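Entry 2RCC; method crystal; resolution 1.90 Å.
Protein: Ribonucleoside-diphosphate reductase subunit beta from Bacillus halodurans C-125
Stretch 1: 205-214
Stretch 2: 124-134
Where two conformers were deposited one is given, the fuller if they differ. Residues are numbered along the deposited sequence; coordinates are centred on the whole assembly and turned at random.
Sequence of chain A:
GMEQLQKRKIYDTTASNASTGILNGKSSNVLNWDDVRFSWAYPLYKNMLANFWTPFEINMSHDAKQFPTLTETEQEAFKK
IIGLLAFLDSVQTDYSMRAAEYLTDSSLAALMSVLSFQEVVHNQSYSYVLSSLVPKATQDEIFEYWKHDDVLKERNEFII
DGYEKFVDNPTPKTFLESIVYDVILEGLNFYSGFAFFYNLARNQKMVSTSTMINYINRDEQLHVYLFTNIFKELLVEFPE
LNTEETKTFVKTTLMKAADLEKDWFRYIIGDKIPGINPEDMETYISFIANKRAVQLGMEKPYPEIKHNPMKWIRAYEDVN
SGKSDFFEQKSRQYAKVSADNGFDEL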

# COMPACT_ATOMS: atom_id res chain seq x y z
N LYS A 205 33.06 1.76 7.77
CA LYS A 205 32.80 3.05 7.13
C LYS A 205 31.34 3.10 6.63
O LYS A 205 30.84 2.13 6.10
CB LYS A 205 33.75 3.28 5.95
CG LYS A 205 35.27 3.46 6.32
CD LYS A 205 35.55 4.80 7.06
CE LYS A 205 37.05 5.24 7.09
NZ LYS A 205 37.36 6.34 8.13
N MSE A 206 30.66 4.22 6.84
CA MSE A 206 29.31 4.42 6.29
C MSE A 206 28.33 3.32 6.71
O MSE A 206 27.55 2.80 5.90
CB MSE A 206 29.35 4.57 4.75
CG MSE A 206 30.39 5.60 4.24
SE MSE A 206 30.30 7.33 5.15
CE MSE A 206 28.69 7.90 4.23
N VAL A 207 28.37 3.02 8.00
CA VAL A 207 27.61 1.92 8.58
C VAL A 207 26.09 2.22 8.66
O VAL A 207 25.27 1.31 8.46
CB VAL A 207 28.17 1.55 9.97
CG1 VAL A 207 27.31 0.48 10.65
CG2 VAL A 207 29.64 1.08 9.86
N SER A 208 25.72 3.46 8.98
CA SER A 208 24.29 3.83 8.99
C SER A 208 23.65 3.71 7.61
O SER A 208 22.52 3.23 7.49
CB SER A 208 24.10 5.22 9.56
OG SER A 208 24.41 5.20 10.93
N THR A 209 24.37 4.12 6.57
CA THR A 209 23.91 3.95 5.19
C THR A 209 23.71 2.47 4.86
O THR A 209 22.69 2.08 4.35
CB THR A 209 24.91 4.55 4.20
OG1 THR A 209 25.06 5.95 4.44
CG2 THR A 209 24.47 4.26 2.74
N SER A 210 24.71 1.65 5.19
CA SER A 210 24.65 0.21 5.00
C SER A 210 23.47 -0.48 5.73
O SER A 210 22.87 -1.44 5.22
CB SER A 210 25.98 -0.38 5.47
OG SER A 210 25.95 -1.77 5.34
N THR A 211 23.19 -0.01 6.93
CA THR A 211 22.06 -0.45 7.72
C THR A 211 20.73 -0.20 6.99
O THR A 211 19.91 -1.12 6.89
CB THR A 211 21.97 0.28 9.07
OG1 THR A 211 23.12 -0.02 9.89
CG2 THR A 211 20.69 -0.10 9.78
N MSE A 212 20.57 0.98 6.40
CA MSE A 212 19.33 1.30 5.69
C MSE A 212 19.23 0.49 4.40
O MSE A 212 18.16 -0.02 4.07
CB MSE A 212 19.24 2.80 5.41
CG MSE A 212 17.80 3.43 5.70
SE MSE A 212 18.17 5.21 6.03
CE MSE A 212 18.68 5.48 4.19
N ILE A 213 20.35 0.34 3.70
CA ILE A 213 20.44 -0.54 2.53
C ILE A 213 20.02 -1.97 2.89
O ILE A 213 19.30 -2.63 2.13
CB ILE A 213 21.87 -0.57 1.91
CG1 ILE A 213 22.26 0.79 1.33
CG2 ILE A 213 21.99 -1.63 0.81
CD1 ILE A 213 21.46 1.24 0.11
N ASN A 214 20.48 -2.45 4.04
CA ASN A 214 20.16 -3.78 4.50
C ASN A 214 18.68 -3.92 4.85
O ASN A 214 18.10 -4.95 4.57
CB ASN A 214 21.04 -4.13 5.68
CG ASN A 214 21.10 -5.63 5.95
OD1 ASN A 214 20.83 -6.06 7.06
ND2 ASN A 214 21.41 -6.42 4.93
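Stretch 2 (124-134) QSYSYVLSSLV

Stretch 2 is helical from its first residue, continuing a helix that begins earlier in the chain. It packs against the helix that starts at Val207 in stretch 1. The two axes run nearly antiparallel, with 173° between their N-to-C directions, and approach to 10.8 Å. Walking forward along stretch 2 therefore means walking backward along stretch 1, from Ile213 toward Met206. No hydrogen bond crosses between the stretches. The contact is mostly between apolar side chains, with one main-chain oxygen, Ser125 O, also touched. It buries 340 Å² in all.

Gln124 does not reach stretch 1. Gln124 O accepts the backbone hydrogen bond from Tyr128 N at 2.9 Å. Ser125 points toward the partner helix, and Ser125 CA lies 7.4 Å from Met212 CA. Ser125 CB is 3.6 Å from Met212 CE. The same methyl, Met212 CE, is 3.0 Å from Ser125 O. Met212 is a selenomethionine, and its chi1 of -136° lies between the usual wells.

Tyr126 leaves its backbone sideways, but the ring end comes nearer. Ile213 CD1 meets the edge of this ring, 4.0 Å from Tyr126 CE1. Ser127 points away and makes no contact. Tyr128 also starts sideways with its end nearer, in the t rotamer. Tyr128 CD2 lies 4.2 Å from Met212 SE. Met212 SE sits 5.2 Å from the centroid of the Tyr128 ring, 54° off the ring normal, so the approach is oblique.

Val129 points toward stretch 1 at the tightest point of the backbone register, where Val129 CA is 6.7 Å from Thr209 CA. Val129 CG1 packs 3.8 Å from Thr209 OG1. Val129 CG2 is modelled only 2.9 Å from Met212 CE; this is a clash, and the exact spacing should not be relied on.

Leu130 and Ser131 are out of reach of stretch 1. Ser131 OG instead donates to Ser127 O at 2.9 Å. Ser132 likewise turns to its own helix, with Ser132 OG donating to Tyr128 O at 2.6 Å. Leu133 returns toward the partner. Leu133 CD1 lies 3.7 Å from Met206 CE. Met206 is another selenomethionine and holds the N-cap position of the stretch 1 helix. The contact thus extends to the residue just before that helix. Val134 makes no contact, and its phi/psi of -129/149 is extended rather than helical.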

# COMPACT_ATOMS: atom_id res chain seq x y z
N GLN A 124 12.40 7.44 -0.45
CA GLN A 124 12.66 8.54 0.48
C GLN A 124 13.96 8.33 1.32
O GLN A 124 14.64 9.30 1.68
CB GLN A 124 11.42 8.79 1.35
CG GLN A 124 11.58 9.91 2.38
CD GLN A 124 11.77 9.41 3.79
OE1 GLN A 124 11.17 8.41 4.20
NE2 GLN A 124 12.53 10.17 4.57
N SER A 125 14.26 7.07 1.64
CA SER A 125 15.47 6.71 2.38
C SER A 125 16.71 7.01 1.54
O SER A 125 17.74 7.42 2.07
CB SER A 125 15.42 5.24 2.79
OG SER A 125 14.28 4.95 3.58
N TYR A 126 16.64 6.79 0.22
CA TYR A 126 17.79 7.11 -0.63
C TYR A 126 18.05 8.63 -0.64
O TYR A 126 19.19 9.08 -0.50
CB TYR A 126 17.63 6.62 -2.07
CG TYR A 126 17.55 5.12 -2.23
CD1 TYR A 126 18.49 4.28 -1.68
CD2 TYR A 126 16.51 4.55 -2.95
CE1 TYR A 126 18.37 2.88 -1.80
CE2 TYR A 126 16.40 3.18 -3.10
CZ TYR A 126 17.34 2.35 -2.54
OH TYR A 126 17.21 0.99 -2.72
N SER A 127 16.99 9.42 -0.78
CA SER A 127 17.09 10.88 -0.67
C SER A 127 17.62 11.33 0.65
O SER A 127 18.37 12.27 0.72
CB SER A 127 15.73 11.55 -0.89
OG SER A 127 15.32 11.31 -2.21
N TYR A 128 17.15 10.71 1.72
CA TYR A 128 17.58 11.00 3.09
C TYR A 128 19.11 10.82 3.29
O TYR A 128 19.76 11.64 3.96
CB TYR A 128 16.77 10.11 4.02
CG TYR A 128 17.01 10.21 5.50
CD1 TYR A 128 16.18 11.01 6.32
CD2 TYR A 128 17.99 9.44 6.12
CE1 TYR A 128 16.38 11.07 7.70
CE2 TYR A 128 18.21 9.51 7.49
CZ TYR A 128 17.41 10.31 8.28
OH TYR A 128 17.61 10.33 9.66
N VAL A 129 19.66 9.75 2.74
CA VAL A 129 21.09 9.50 2.77
C VAL A 129 21.81 10.61 1.97
O VAL A 129 22.71 11.27 2.48
CB VAL A 129 21.46 8.09 2.22
CG1 VAL A 129 22.98 7.92 2.02
CG2 VAL A 129 20.92 6.98 3.13
N LEU A 130 21.39 10.84 0.73
CA LEU A 130 22.03 11.84 -0.12
C LEU A 130 21.99 13.27 0.50
O LEU A 130 23.02 13.95 0.58
CB LEU A 130 21.42 11.77 -1.52
CG LEU A 130 22.09 12.54 -2.65
CD1 LEU A 130 23.52 12.09 -2.84
CD2 LEU A 130 21.29 12.42 -3.94
N SER A 131 20.84 13.66 1.05
CA SER A 131 20.67 14.97 1.65
C SER A 131 21.41 15.14 2.98
O SER A 131 21.62 16.26 3.42
CB SER A 131 19.19 15.32 1.82
OG SER A 131 18.58 14.42 2.71
N SER A 132 21.81 14.05 3.62
CA SER A 132 22.61 14.10 4.87
C SER A 132 24.11 14.33 4.59
O SER A 132 24.88 14.69 5.48
CB SER A 132 22.48 12.79 5.67
OG SER A 132 21.14 12.48 5.96
N LEU A 133 24.52 14.06 3.35
CA LEU A 133 25.91 14.06 2.94
C LEU A 133 26.35 15.14 1.95
O LEU A 133 27.51 15.53 2.01
CB LEU A 133 26.22 12.68 2.32
CG LEU A 133 26.02 11.45 3.19
CD1 LEU A 133 26.34 10.16 2.41
CD2 LEU A 133 26.85 11.56 4.42
N VAL A 134 25.47 15.58 1.03
CA VAL A 134 25.86 16.58 0.02
C VAL A 134 24.85 17.72 -0.01
O VAL A 134 23.70 17.51 0.33
CB VAL A 134 26.01 15.97 -1.40
CG1 VAL A 134 27.05 14.81 -1.40
CG2 VAL A 134 24.70 15.50 -1.96